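Local structure of ribonuclease T2 (Homo sapiens, 3T0O) at residues D146-A149 against R150-V154; L115-Y118 against R119-D122; Q17-P20 against E21-C24; N137-Q140 against V141-K145; L65-E68 against M69-Y72. The protein cleaves single-stranded RNA, preferentially between purine and uridine residues, and so helps the innate immune system recognise microbial RNA. All coordinates share one frame; numbering follows the deposited sequence. Where two conformers were deposited one is given.

Contact 1. Residues D146-A149 against R150-V154; sequences DALA and RVYGV. With NAG (2-acetamido-2-deoxy-beta-D-glucopyranose), chain C.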
loop_
_atom_site.group_PDB
_atom_site.type_symbol
_atom_site.label_atom_id
_atom_site.label_comp_id
_atom_site.label_asym_id
_atom_site.label_seq_id
_atom_site.Cartn_x
_atom_site.Cartn_y
_atom_site.Cartn_z
ATOM N N ASP A 146 -4.651 2.579 17.162
ATOM C CA ASP A 146 -5.931 2.701 17.837
ATOM C C ASP A 146 -6.843 3.589 17.030
ATOM O O ASP A 146 -8.037 3.299 16.908
ATOM C CB ASP A 146 -5.755 3.209 19.253
ATOM C CG ASP A 146 -5.052 2.213 20.128
ATOM O OD1 ASP A 146 -4.988 1.004 19.779
ATOM O OD2 ASP A 146 -4.548 2.632 21.169
ATOM N N ALA A 147 -6.311 4.629 16.452
ATOM C CA ALA A 147 -7.164 5.534 15.682
ATOM C C ALA A 147 -7.630 4.868 14.372
ATOM O O ALA A 147 -8.811 5.011 14.034
ATOM C CB ALA A 147 -6.462 6.836 15.481
ATOM N N LEU A 148 -6.751 4.161 13.660
ATOM C CA LEU A 148 -7.203 3.422 12.502
ATOM C C LEU A 148 -8.168 2.304 12.839
ATOM O O LEU A 148 -9.138 2.053 12.118
ATOM C CB LEU A 148 -6.025 2.928 11.682
ATOM C CG LEU A 148 -5.234 4.153 11.268
ATOM C CD1 LEU A 148 -4.073 3.568 10.495
ATOM C CD2 LEU A 148 -5.968 5.212 10.378
ATOM N N ALA A 149 -7.992 1.642 13.973
ATOM C CA ALA A 149 -8.978 0.664 14.361
ATOM C C ALA A 149 -10.332 1.246 14.618
ATOM O O ALA A 149 -11.351 0.621 14.298
ATOM C CB ALA A 149 -8.438 -0.105 15.573
ATOM N N ARG A 150 -10.384 2.432 15.193
ATOM C CA ARG A 150 -11.706 3.066 15.439
ATOM C C ARG A 150 -12.347 3.435 14.118
ATOM O O ARG A 150 -13.527 3.172 13.902
ATOM C CB ARG A 150 -11.541 4.283 16.323
ATOM C CG ARG A 150 -12.754 5.204 16.384
ATOM C CD ARG A 150 -13.632 4.922 17.492
ATOM N NE ARG A 150 -14.769 5.806 17.405
ATOM C CZ ARG A 150 -15.400 6.337 18.455
ATOM N NH1 ARG A 150 -14.978 6.102 19.703
ATOM N NH2 ARG A 150 -16.447 7.140 18.246
ATOM N N VAL A 151 -11.589 4.042 13.236
ATOM C CA VAL A 151 -12.191 4.509 11.954
ATOM C C VAL A 151 -12.585 3.367 11.053
ATOM O O VAL A 151 -13.710 3.332 10.559
ATOM C CB VAL A 151 -11.232 5.435 11.227
ATOM C CG1 VAL A 151 -11.735 5.732 9.777
ATOM C CG2 VAL A 151 -11.102 6.752 12.033
ATOM N N TYR A 152 -11.681 2.391 10.880
ATOM C CA TYR A 152 -12.012 1.294 9.975
ATOM C C TYR A 152 -12.717 0.110 10.598
ATOM O O TYR A 152 -13.231 -0.750 9.875
ATOM C CB TYR A 152 -10.722 0.792 9.309
ATOM C CG TYR A 152 -10.149 1.819 8.390
ATOM C CD1 TYR A 152 -10.887 2.314 7.343
ATOM C CD2 TYR A 152 -8.910 2.324 8.589
ATOM C CE1 TYR A 152 -10.329 3.295 6.471
ATOM C CE2 TYR A 152 -8.339 3.289 7.729
ATOM C CZ TYR A 152 -9.067 3.767 6.706
ATOM O OH TYR A 152 -8.490 4.675 5.868
ATOM N N GLY A 153 -12.760 0.064 11.919
ATOM C CA GLY A 153 -13.480 -1.025 12.573
ATOM C C GLY A 153 -12.756 -2.355 12.532
ATOM O O GLY A 153 -13.352 -3.373 12.939
ATOM N N VAL A 154 -11.496 -2.336 12.123
ATOM C CA VAL A 154 -10.679 -3.503 12.028
ATOM C C VAL A 154 -9.268 -3.098 12.393
ATOM O O VAL A 154 -8.916 -1.937 12.293
ATOM C CB VAL A 154 -10.673 -4.109 10.594
ATOM C CG1 VAL A 154 -12.046 -4.621 10.190
ATOM C CG2 VAL A 154 -10.160 -3.095 9.543
HETATM C C1 NAG C . -11.846 -6.900 14.452
HETATM C C2 NAG C . -13.341 -6.602 14.562
HETATM C C3 NAG C . -13.651 -5.610 15.713
HETATM C C4 NAG C . -12.879 -5.929 16.994
HETATM C C5 NAG C . -11.406 -6.042 16.620
HETATM C C6 NAG C . -10.425 -6.177 17.775
HETATM C C7 NAG C . -14.491 -6.904 12.431
HETATM C C8 NAG C . -15.048 -6.320 11.168
HETATM N N2 NAG C . -13.879 -6.105 13.305
HETATM O O3 NAG C . -15.036 -5.562 15.974
HETATM O O4 NAG C . -13.106 -4.969 18.012
HETATM O O5 NAG C . -11.305 -7.154 15.739
HETATM O O6 NAG C . -10.693 -7.372 18.464
HETATM O O7 NAG C . -14.625 -8.117 12.661
#
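Leu148 and Tyr152 make up the inward-facing side of the last turns of helix 141-152. Their side chains run side by side, with Leu148 CD2 4.0 Å from Tyr152 CE2. One turn apart, they share a flank, and the like first torsions (chi1 -59° in Leu148) send both chains the same way along it, where both touch Val126 of helix 123-129. Val151 CG1 lies over the centre of one face of the Tyr152 ring, and the phenol OH hydrogen-bonds to Leu121 O at the end of helix 107-121. The backbone beneath is held by Tyr152 N donating to Leu148 O at 2.8 Å.

The next bond, from Gly153 N to Ala149 O, is weak, bent to 130°. Gly153 then takes a positive phi and breaks the helix, and the chain turns so that Val154 O receives a CA-H...O contact from Ala149 CA at 3.3 Å. That end of the helix also meets the N-acetylglucosamine attached to Asn188: the sugar's C8 methyl rests 3.6 Å from Val154 CG1, and its amide N2 donates to Gly153 O at 2.8 Å.

Contact 2. Residues L115-Y118 against R119-D122; sequences LELY and RELD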
loop_
_atom_site.group_PDB
_atom_site.type_symbol
_atom_site.label_atom_id
_atom_site.label_comp_id
_atom_site.label_asym_id
_atom_site.label_seq_id
_atom_site.Cartn_x
_atom_site.Cartn_y
_atom_site.Cartn_z
ATOM N N LEU A 115 -7.596 0.700 -7.153
ATOM C CA LEU A 115 -7.679 2.159 -7.050
ATOM C C LEU A 115 -8.950 2.591 -6.365
ATOM O O LEU A 115 -8.928 3.573 -5.607
ATOM C CB LEU A 115 -7.659 2.761 -8.454
ATOM C CG LEU A 115 -6.326 2.594 -9.161
ATOM C CD1 LEU A 115 -6.494 2.871 -10.658
ATOM C CD2 LEU A 115 -5.293 3.548 -8.623
ATOM N N GLU A 116 -10.060 1.914 -6.638
ATOM C CA GLU A 116 -11.321 2.290 -5.977
ATOM C C GLU A 116 -11.218 2.113 -4.516
ATOM O O GLU A 116 -11.629 2.989 -3.761
ATOM C CB GLU A 116 -12.425 1.411 -6.524
ATOM C CG GLU A 116 -13.786 1.754 -6.092
ATOM C CD GLU A 116 -14.789 0.935 -6.901
ATOM O OE1 GLU A 116 -14.609 -0.300 -7.031
ATOM O OE2 GLU A 116 -15.749 1.528 -7.440
ATOM N N LEU A 117 -10.657 0.996 -4.088
ATOM C CA LEU A 117 -10.522 0.725 -2.649
ATOM C C LEU A 117 -9.635 1.762 -2.000
ATOM O O LEU A 117 -9.903 2.222 -0.883
ATOM C CB LEU A 117 -9.854 -0.666 -2.482
ATOM C CG LEU A 117 -10.875 -1.736 -2.808
ATOM C CD1 LEU A 117 -10.105 -3.040 -2.838
ATOM C CD2 LEU A 117 -11.912 -1.802 -1.645
ATOM N N TYR A 118 -8.561 2.162 -2.702
ATOM C CA TYR A 118 -7.695 3.195 -2.122
ATOM C C TYR A 118 -8.509 4.502 -1.893
ATOM O O TYR A 118 -8.354 5.117 -0.848
ATOM C CB TYR A 118 -6.641 3.494 -3.203
ATOM C CG TYR A 118 -5.708 4.658 -2.866
ATOM C CD1 TYR A 118 -4.736 4.510 -1.902
ATOM C CD2 TYR A 118 -5.838 5.849 -3.537
ATOM C CE1 TYR A 118 -3.860 5.604 -1.645
ATOM C CE2 TYR A 118 -4.988 6.943 -3.304
ATOM C CZ TYR A 118 -4.000 6.777 -2.361
ATOM O OH TYR A 118 -3.186 7.892 -2.158
ATOM N N ARG A 119 -9.354 4.876 -2.840
ATOM C CA ARG A 119 -10.185 6.086 -2.735
ATOM C C ARG A 119 -11.198 5.988 -1.606
ATOM O O ARG A 119 -11.501 6.986 -0.930
ATOM C CB ARG A 119 -10.931 6.329 -4.081
ATOM C CG ARG A 119 -9.963 6.601 -5.252
ATOM C CD ARG A 119 -10.646 7.071 -6.565
ATOM N NE ARG A 119 -11.732 6.203 -7.015
ATOM C CZ ARG A 119 -11.677 5.325 -8.017
ATOM N NH1 ARG A 119 -10.573 5.116 -8.715
ATOM N NH2 ARG A 119 -12.766 4.633 -8.318
ATOM N N GLU A 120 -11.811 4.798 -1.487
ATOM C CA GLU A 120 -12.871 4.587 -0.522
ATOM C C GLU A 120 -12.251 4.524 0.865
ATOM O O GLU A 120 -12.820 5.051 1.850
ATOM C CB GLU A 120 -13.627 3.295 -0.840
ATOM C CG GLU A 120 -14.458 3.451 -2.101
ATOM C CD GLU A 120 -15.163 2.187 -2.493
ATOM O OE1 GLU A 120 -14.996 1.129 -1.847
ATOM O OE2 GLU A 120 -15.920 2.295 -3.459
ATOM N N LEU A 121 -11.084 3.906 0.989
ATOM C CA LEU A 121 -10.519 3.875 2.302
ATOM C C LEU A 121 -10.021 5.251 2.753
ATOM O O LEU A 121 -10.144 5.676 3.930
ATOM C CB LEU A 121 -9.332 2.920 2.308
ATOM C CG LEU A 121 -9.872 1.502 2.123
ATOM C CD1 LEU A 121 -8.638 0.608 1.836
ATOM C CD2 LEU A 121 -10.639 0.964 3.374
ATOM N N ASP A 122 -9.479 6.012 1.763
ATOM C CA ASP A 122 -8.930 7.339 2.054
ATOM C C ASP A 122 -8.143 7.469 3.338
ATOM O O ASP A 122 -8.445 8.299 4.200
ATOM C CB ASP A 122 -9.976 8.418 1.893
ATOM C CG ASP A 122 -9.312 9.814 1.649
ATOM O OD1 ASP A 122 -8.055 9.890 1.645
ATOM O OD2 ASP A 122 -10.128 10.734 1.463
#
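Leu121 packs closely on the carbonyl of Leu117 in the last turns of helix 107-121: its CG comes within 3.1 Å of Leu117 O, the same oxygen that accepts Leu121 N at 2.8 Å. With its CG beside its own backbone N (chi1 -68°), the side chain stays close to the preceding turn. Tyr118 shares this buried side; its ring leaves the helix to meet the ring of Tyr72, and its OH hydrogen-bonds to Trp38 O.

The outer side is looser and charged. Glu116 and Glu120 lie side by side, pointing the same way, with Glu120 OE2 3.4 Å from Glu116 CG and 4.1 Å from Glu116 OE2. Such closeness of like charges is probably eased by Arg113, which forms a salt bridge with Glu116 OE1 and a long, weak ion pair with Glu120. Arg119, in the one conformer given of two modelled, bends at chi3 (-52°) and lays one guanidinium face over Glu116 CA, which is 3.6 Å from Arg119 NH2. Glu116 OE2 stays 4.4 Å from Arg119 NH2, beyond a salt bridge, whereas Arg119 NH1 makes one to Glu68 OE2.

At the far end Asp122 N closes the last turn on Tyr118 O at 3.0 Å. Asp122 itself has positive phi, and its carboxylate caps a backbone N ahead and hydrogen-bonds to Ser125 OG: it ends one helix and is the N-cap of the next, 123-129.

Contact 3. Residues Q17-P20 against E21-C24; sequences QHWP and ETVC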
loop_
_atom_site.group_PDB
_atom_site.type_symbol
_atom_site.label_atom_id
_atom_site.label_comp_id
_atom_site.label_asym_id
_atom_site.label_seq_id
_atom_site.Cartn_x
_atom_site.Cartn_y
_atom_site.Cartn_z
ATOM N N GLN A 17 -0.633 -0.019 1.778
ATOM C CA GLN A 17 -0.338 1.350 1.395
ATOM C C GLN A 17 0.956 1.733 2.128
ATOM O O GLN A 17 1.216 1.239 3.210
ATOM C CB GLN A 17 -1.466 2.256 1.858
ATOM C CG GLN A 17 -2.749 1.963 1.083
ATOM C CD GLN A 17 -3.917 2.763 1.569
ATOM O OE1 GLN A 17 -4.716 2.294 2.430
ATOM N NE2 GLN A 17 -3.999 3.955 1.138
ATOM N N HIS A 18 1.742 2.573 1.490
ATOM C CA HIS A 18 3.050 2.923 2.067
ATOM C C HIS A 18 3.335 4.399 1.979
ATOM O O HIS A 18 2.696 5.111 1.244
ATOM C CB HIS A 18 4.175 2.017 1.543
ATOM C CG HIS A 18 4.306 2.012 0.036
ATOM N ND1 HIS A 18 5.096 1.057 -0.576
ATOM C CD2 HIS A 18 3.739 2.753 -0.940
ATOM C CE1 HIS A 18 5.077 1.288 -1.880
ATOM N NE2 HIS A 18 4.206 2.252 -2.135
ATOM N N TRP A 19 4.291 4.828 2.807
ATOM C CA TRP A 19 4.626 6.221 2.968
ATOM C C TRP A 19 5.893 6.467 2.206
ATOM O O TRP A 19 6.941 5.998 2.588
ATOM C CB TRP A 19 4.797 6.485 4.461
ATOM C CG TRP A 19 5.102 7.914 4.746
ATOM C CD1 TRP A 19 6.262 8.444 5.348
ATOM C CD2 TRP A 19 4.255 9.040 4.478
ATOM N NE1 TRP A 19 6.136 9.816 5.455
ATOM C CE2 TRP A 19 4.940 10.206 4.920
ATOM C CE3 TRP A 19 2.975 9.172 3.931
ATOM C CZ2 TRP A 19 4.388 11.493 4.818
ATOM C CZ3 TRP A 19 2.435 10.449 3.807
ATOM C CH2 TRP A 19 3.147 11.593 4.207
ATOM N N PRO A 20 5.801 7.182 1.093
ATOM C CA PRO A 20 6.970 7.324 0.224
ATOM C C PRO A 20 8.212 7.840 0.888
ATOM O O PRO A 20 9.297 7.336 0.673
ATOM C CB PRO A 20 6.486 8.345 -0.828
ATOM C CG PRO A 20 5.034 7.925 -1.067
ATOM C CD PRO A 20 4.576 7.681 0.446
ATOM N N GLU A 21 8.121 8.809 1.752
ATOM C CA GLU A 21 9.372 9.298 2.346
ATOM C C GLU A 21 10.099 8.235 3.154
ATOM O O GLU A 21 11.351 8.260 3.211
ATOM C CB GLU A 21 9.020 10.486 3.229
ATOM C CG GLU A 21 10.209 11.065 4.064
ATOM C CD GLU A 21 11.391 11.495 3.227
ATOM O OE1 GLU A 21 11.151 11.934 2.111
ATOM O OE2 GLU A 21 12.558 11.476 3.747
ATOM N N THR A 22 9.313 7.329 3.728
ATOM C CA THR A 22 9.992 6.211 4.380
ATOM C C THR A 22 10.531 5.157 3.455
ATOM O O THR A 22 11.704 4.720 3.621
ATOM C CB THR A 22 9.062 5.550 5.347
ATOM O OG1 THR A 22 8.697 6.522 6.323
ATOM C CG2 THR A 22 9.707 4.356 6.077
ATOM N N VAL A 23 9.739 4.729 2.497
ATOM C CA VAL A 23 10.127 3.592 1.695
ATOM C C VAL A 23 11.033 3.898 0.504
ATOM O O VAL A 23 11.680 2.962 -0.038
ATOM C CB VAL A 23 8.928 2.716 1.287
ATOM C CG1 VAL A 23 8.154 2.164 2.549
ATOM C CG2 VAL A 23 7.985 3.453 0.316
ATOM N N CYS A 24 11.006 5.141 0.059
ATOM C CA CYS A 24 11.876 5.522 -1.054
ATOM C C CYS A 24 13.307 5.123 -0.758
ATOM O O CYS A 24 13.837 5.304 0.355
ATOM C CB CYS A 24 11.789 7.045 -1.199
ATOM S SG CYS A 24 10.371 7.546 -2.185
#
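Val23 sets its CG2 over one face of the His18 imidazole, 4.1 Å from the ring centroid and somewhat toward the rim, a CH-pi contact across the turn from strand 12-18 into the short helix 20-23. The ring is brought there by a chi1 of 57°, which puts His18 CG between its own backbone N and carbonyl carbon.

Two carbonyls accept the bonds that close the turn. Trp19 O takes Val23 N at 3.1 Å and also a weaker, bent bond from Thr22 N at 2.9 Å. Pro20 O accepts Cys24 N at 2.8 Å, and Cys24 SG sits 3.1 Å from the same oxygen. Pro20, first in the helix after the N-cap Trp19, brings no N-H that would need an acceptor.

Side-chain polar atoms find partners beyond the turn. Trp19 NE1 hydrogen-bonds to Pro225 O, and Glu21 OE1 to the backbone N of Lys228, so both reach the C-terminal part of the chain. Thr22 OG1 lies in the plane of the indole at its edge, 3.3 Å from Trp19 CD1, while its hydrogen bond is with Ile172 O. Glu21 N stands over one indole face, toward the rim.

Cys24 is fixed further by its disulfide to Cys31. His18 stacks on His41, a predicted active-site residue, and its backbone pairs with Thr39 in the neighbouring strand. This strand-to-helix turn thus borders the probable catalytic centre on the antiparallel sheet of the RNase T2 fold.

Contact 4. Residues N137-Q140 against V141-K145; sequences NYYQ and VADFK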
loop_
_atom_site.group_PDB
_atom_site.type_symbol
_atom_site.label_atom_id
_atom_site.label_comp_id
_atom_site.label_asym_id
_atom_site.label_seq_id
_atom_site.Cartn_x
_atom_site.Cartn_y
_atom_site.Cartn_z
ATOM N N ASN A 137 8.080 15.630 15.513
ATOM C CA ASN A 137 7.788 15.052 16.800
ATOM C C ASN A 137 7.353 13.620 16.588
ATOM O O ASN A 137 6.495 13.346 15.714
ATOM C CB ASN A 137 6.667 15.813 17.491
ATOM C CG ASN A 137 6.602 15.475 18.996
ATOM O OD1 ASN A 137 7.588 15.570 19.731
ATOM N ND2 ASN A 137 5.434 15.044 19.431
ATOM N N TYR A 138 7.908 12.713 17.389
ATOM C CA TYR A 138 7.447 11.331 17.287
ATOM C C TYR A 138 5.991 11.128 17.723
ATOM O O TYR A 138 5.527 11.825 18.588
ATOM C CB TYR A 138 8.305 10.437 18.136
ATOM C CG TYR A 138 9.747 10.456 17.794
ATOM C CD1 TYR A 138 10.217 10.802 16.482
ATOM C CD2 TYR A 138 10.657 10.117 18.785
ATOM C CE1 TYR A 138 11.577 10.806 16.197
ATOM C CE2 TYR A 138 12.014 10.081 18.488
ATOM C CZ TYR A 138 12.449 10.426 17.208
ATOM O OH TYR A 138 13.819 10.377 17.049
ATOM N N TYR A 139 5.343 10.110 17.163
ATOM C CA TYR A 139 4.068 9.622 17.594
ATOM C C TYR A 139 4.313 8.371 18.379
ATOM O O TYR A 139 5.462 7.881 18.475
ATOM C CB TYR A 139 3.212 9.238 16.383
ATOM C CG TYR A 139 2.729 10.477 15.663
ATOM C CD1 TYR A 139 1.578 11.117 16.075
ATOM C CD2 TYR A 139 3.469 11.033 14.624
ATOM C CE1 TYR A 139 1.143 12.258 15.497
ATOM C CE2 TYR A 139 3.011 12.196 13.999
ATOM C CZ TYR A 139 1.855 12.763 14.427
ATOM O OH TYR A 139 1.454 13.924 13.853
ATOM N N GLN A 140 3.247 7.829 18.954
ATOM C CA GLN A 140 3.328 6.432 19.394
ATOM C C GLN A 140 2.682 5.535 18.370
ATOM O O GLN A 140 1.780 5.932 17.671
ATOM C CB GLN A 140 2.577 6.249 20.693
ATOM C CG GLN A 140 3.134 7.104 21.827
ATOM C CD GLN A 140 4.463 6.565 22.268
ATOM O OE1 GLN A 140 4.590 5.376 22.621
ATOM N NE2 GLN A 140 5.452 7.431 22.283
ATOM N N VAL A 141 3.188 4.312 18.212
ATOM C CA VAL A 141 2.542 3.395 17.311
ATOM C C VAL A 141 1.070 3.244 17.660
ATOM O O VAL A 141 0.291 3.148 16.716
ATOM C CB VAL A 141 3.241 2.045 17.278
ATOM C CG1 VAL A 141 2.398 1.028 16.486
ATOM C CG2 VAL A 141 4.648 2.285 16.645
ATOM N N ALA A 142 0.714 3.285 18.950
ATOM C CA ALA A 142 -0.720 3.159 19.331
ATOM C C ALA A 142 -1.547 4.299 18.793
ATOM O O ALA A 142 -2.751 4.133 18.567
ATOM C CB ALA A 142 -0.844 3.104 20.861
ATOM N N ASP A 143 -0.916 5.434 18.518
ATOM C CA ASP A 143 -1.719 6.535 17.936
ATOM C C ASP A 143 -2.295 6.108 16.605
ATOM O O ASP A 143 -3.507 6.334 16.324
ATOM C CB ASP A 143 -0.858 7.784 17.721
ATOM C CG ASP A 143 -0.362 8.367 19.014
ATOM O OD1 ASP A 143 -1.026 8.201 20.100
ATOM O OD2 ASP A 143 0.704 9.027 18.961
ATOM N N PHE A 144 -1.471 5.472 15.782
ATOM C CA PHE A 144 -1.913 5.007 14.511
ATOM C C PHE A 144 -2.834 3.808 14.690
ATOM O O PHE A 144 -3.880 3.754 14.135
ATOM C CB PHE A 144 -0.732 4.555 13.695
ATOM C CG PHE A 144 0.055 5.665 13.166
ATOM C CD1 PHE A 144 -0.166 6.131 11.869
ATOM C CD2 PHE A 144 1.118 6.209 13.935
ATOM C CE1 PHE A 144 0.607 7.150 11.406
ATOM C CE2 PHE A 144 1.907 7.226 13.442
ATOM C CZ PHE A 144 1.625 7.706 12.156
ATOM N N LYS A 145 -2.399 2.820 15.478
ATOM C CA LYS A 145 -3.185 1.602 15.529
ATOM C C LYS A 145 -4.562 1.832 16.093
ATOM O O LYS A 145 -5.583 1.363 15.524
ATOM C CB LYS A 145 -2.409 0.530 16.300
ATOM C CG LYS A 145 -2.844 -0.820 15.847
ATOM C CD LYS A 145 -1.982 -1.905 16.462
ATOM C CE LYS A 145 -0.676 -2.035 15.687
ATOM N NZ LYS A 145 0.206 -3.119 16.237
#
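Asp143 reaches back from the first turn of helix 141-152 to Gln140, the last residue of strand 139-140. Its CB lies 3.2 Å from Gln140 O, the carbonyl that also accepts Asp143 N at 2.9 Å. A chi1 of -65° then sets CG beside its own backbone N, about equally far from Gln140 O and Gln140 N. At the tip, Asp143 OD2 takes the hydrogen bond of Gln140 N at 2.8 Å, nearly straight (164°) although the donor comes from above the carboxylate plane. Asp143 OD1 meets Gln140 CB more distantly, at 4.1 Å. Backbone and side chain of Asp143 therefore grip both backbone polar atoms, N and O, of Gln140 in a reciprocal pair, closing the strand-to-helix turn.

Asp143 OD2 also touches Tyr139: it lies in the ring plane at its edge, 3.7 Å from Tyr139 CD1. The Tyr139 ring meets Phe144 in a T-shaped pair, the Phe144 edge turned to the tyrosine face, with centroids 5.7 Å apart and planes at 74°. Phe144 CE2 reaches Tyr139 CB at 3.8 Å.

Tyr139 OH hydrogen-bonds to Lys133 O, and Phe144 makes another edge-to-face pair with Tyr224 and touches Ile158 of strand 157-161. The turn thus joins the small two-stranded sheet, where Tyr139 pairs with Val222 of strand 221-222, to helix 141-152 beside strand 157-161.

Contact 5. Residues L65-E68 against M69-Y72; sequences LLPE and MRAY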
loop_
_atom_site.group_PDB
_atom_site.type_symbol
_atom_site.label_atom_id
_atom_site.label_comp_id
_atom_site.label_asym_id
_atom_site.label_seq_id
_atom_site.Cartn_x
_atom_site.Cartn_y
_atom_site.Cartn_z
ATOM N N LEU A 65 -6.488 3.717 -16.837
ATOM C CA LEU A 65 -6.283 3.945 -15.433
ATOM C C LEU A 65 -4.963 4.643 -15.158
ATOM O O LEU A 65 -4.704 4.998 -14.025
ATOM C CB LEU A 65 -6.239 2.588 -14.710
ATOM C CG LEU A 65 -7.487 1.709 -14.818
ATOM C CD1 LEU A 65 -7.172 0.420 -14.083
ATOM C CD2 LEU A 65 -8.705 2.365 -14.140
ATOM N N LEU A 66 -4.179 4.899 -16.208
ATOM C CA LEU A 66 -2.789 5.327 -15.991
ATOM C C LEU A 66 -2.659 6.661 -15.235
ATOM O O LEU A 66 -1.843 6.784 -14.366
ATOM C CB LEU A 66 -1.932 5.240 -17.255
ATOM C CG LEU A 66 -1.799 3.770 -17.704
ATOM C CD1 LEU A 66 -1.067 3.737 -19.040
ATOM C CD2 LEU A 66 -1.201 2.844 -16.628
ATOM N N PRO A 67 -3.521 7.649 -15.485
ATOM C CA PRO A 67 -3.319 8.812 -14.694
ATOM C C PRO A 67 -3.503 8.571 -13.210
ATOM O O PRO A 67 -2.734 9.097 -12.438
ATOM C CB PRO A 67 -4.368 9.797 -15.251
ATOM C CG PRO A 67 -4.464 9.372 -16.701
ATOM C CD PRO A 67 -4.382 7.890 -16.655
ATOM N N GLU A 68 -4.510 7.813 -12.814
ATOM C CA GLU A 68 -4.696 7.469 -11.425
ATOM C C GLU A 68 -3.577 6.585 -10.907
ATOM O O GLU A 68 -3.131 6.735 -9.748
ATOM C CB GLU A 68 -5.996 6.757 -11.198
ATOM C CG GLU A 68 -7.195 7.696 -11.168
ATOM C CD GLU A 68 -8.437 6.905 -10.804
ATOM O OE1 GLU A 68 -9.239 6.661 -11.726
ATOM O OE2 GLU A 68 -8.554 6.487 -9.622
ATOM N N MET A 69 -3.136 5.633 -11.720
ATOM C CA MET A 69 -2.005 4.779 -11.285
ATOM C C MET A 69 -0.741 5.604 -11.066
ATOM O O MET A 69 0.012 5.329 -10.119
ATOM C CB MET A 69 -1.660 3.650 -12.270
ATOM C CG MET A 69 -2.792 2.820 -12.670
ATOM S SD MET A 69 -2.940 1.515 -11.460
ATOM C CE MET A 69 -1.417 0.645 -11.690
ATOM N N ARG A 70 -0.446 6.595 -11.942
ATOM C CA ARG A 70 0.719 7.423 -11.668
ATOM C C ARG A 70 0.591 8.212 -10.393
ATOM O O ARG A 70 1.602 8.420 -9.688
ATOM C CB ARG A 70 1.019 8.372 -12.854
ATOM C CG ARG A 70 1.428 7.548 -14.107
ATOM C CD ARG A 70 1.779 8.464 -15.312
ATOM N NE ARG A 70 0.704 9.365 -15.649
ATOM C CZ ARG A 70 -0.038 9.275 -16.750
ATOM N NH1 ARG A 70 0.158 8.288 -17.624
ATOM N NH2 ARG A 70 -0.997 10.165 -16.946
ATOM N N ALA A 71 -0.630 8.722 -10.115
ATOM C CA ALA A 71 -0.808 9.579 -8.927
ATOM C C ALA A 71 -0.847 8.774 -7.633
ATOM O O ALA A 71 -0.269 9.186 -6.640
ATOM C CB ALA A 71 -2.096 10.323 -9.020
ATOM N N TYR A 72 -1.487 7.614 -7.699
ATOM C CA TYR A 72 -1.784 6.916 -6.447
ATOM C C TYR A 72 -1.003 5.648 -6.343
ATOM O O TYR A 72 -0.969 5.051 -5.238
ATOM C CB TYR A 72 -3.311 6.535 -6.447
ATOM C CG TYR A 72 -4.265 7.692 -6.505
ATOM C CD1 TYR A 72 -3.927 8.898 -5.979
ATOM C CD2 TYR A 72 -5.473 7.525 -7.147
ATOM C CE1 TYR A 72 -4.842 10.008 -6.080
ATOM C CE2 TYR A 72 -6.367 8.593 -7.279
ATOM C CZ TYR A 72 -6.022 9.807 -6.733
ATOM O OH TYR A 72 -6.949 10.870 -6.817
#
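Residues 69-72 hang from 65-68 by four consecutive i to i+4 backbone bonds. Met69 N meets Leu65 O at 2.9 Å, and Arg70 N meets Leu66 O at 2.8 Å. Ala71 N reaches Pro67 O at a longer 3.2 Å, and Tyr72 N closes the series on Glu68 O at 2.8 Å. Leu65 precedes the helix as a 3-10 residue, and its carbonyl already takes the first of these bonds.

On the buried side Met69 CG, set by a chi1 of -52°, lies against Leu65, 4.0 Å from Leu65 CB; beyond it, bends at chi2 and chi3 lead the thioether away, in the conformer given of two modelled. This short helix, 66-72, packs on two longer ones of the RNase T2 fold: Leu65 and Met69 touch Phe111 of helix 107-121, and Leu66 and Met69 touch Trp87 of helix 84-98, the helix that holds the probable active-site residue Glu90.

The exposed Arg70 bends at chi3 (-56°) and folds over the previous turn, so that one guanidinium face has Leu66 O over its centre and the Pro67 N toward its rim. Arg70 NH2 lies 3.6 Å from Pro67 CG as the two side chains cross at a slant, and Arg70 NH1 lies 3.7 Å from Leu66 CB. At the other flank the Glu68 carboxylate stands steeply to the Tyr72 ring (79°), its OE2 in the ring plane at the edge, 3.8 Å from Tyr72 CE2; the polar partner of that oxygen is Arg119, in a salt bridge. Ala71 CB lies over one face of the same tyrosine ring, toward its rim.

Contacts 4 and 1 are successive parts of helix 141-152, the start and the end that meets the Asn188 glycan. Contact 1 reaches contact 2 through Tyr152 OH and Leu121 O, 2.7 Å apart. Contact 2 also lies against contact 5, at several points: Arg119 NH1 to Glu68 OE2 is 2.6 Å, and Tyr118 CE2 comes within 3.4 Å of Tyr72 CG. Tyr118 also meets contact 3, its CD1 3.2 Å from Gln17 NE2. Contact 3 is nearest the probable catalytic residues, the side chains of His18 and His41 being about 3 Å apart, while Met69 of contact 5 is about 7 Å from Glu90. Contacts 4 and 5 have centres about 30 Å apart, on opposite sides of the chain's centre.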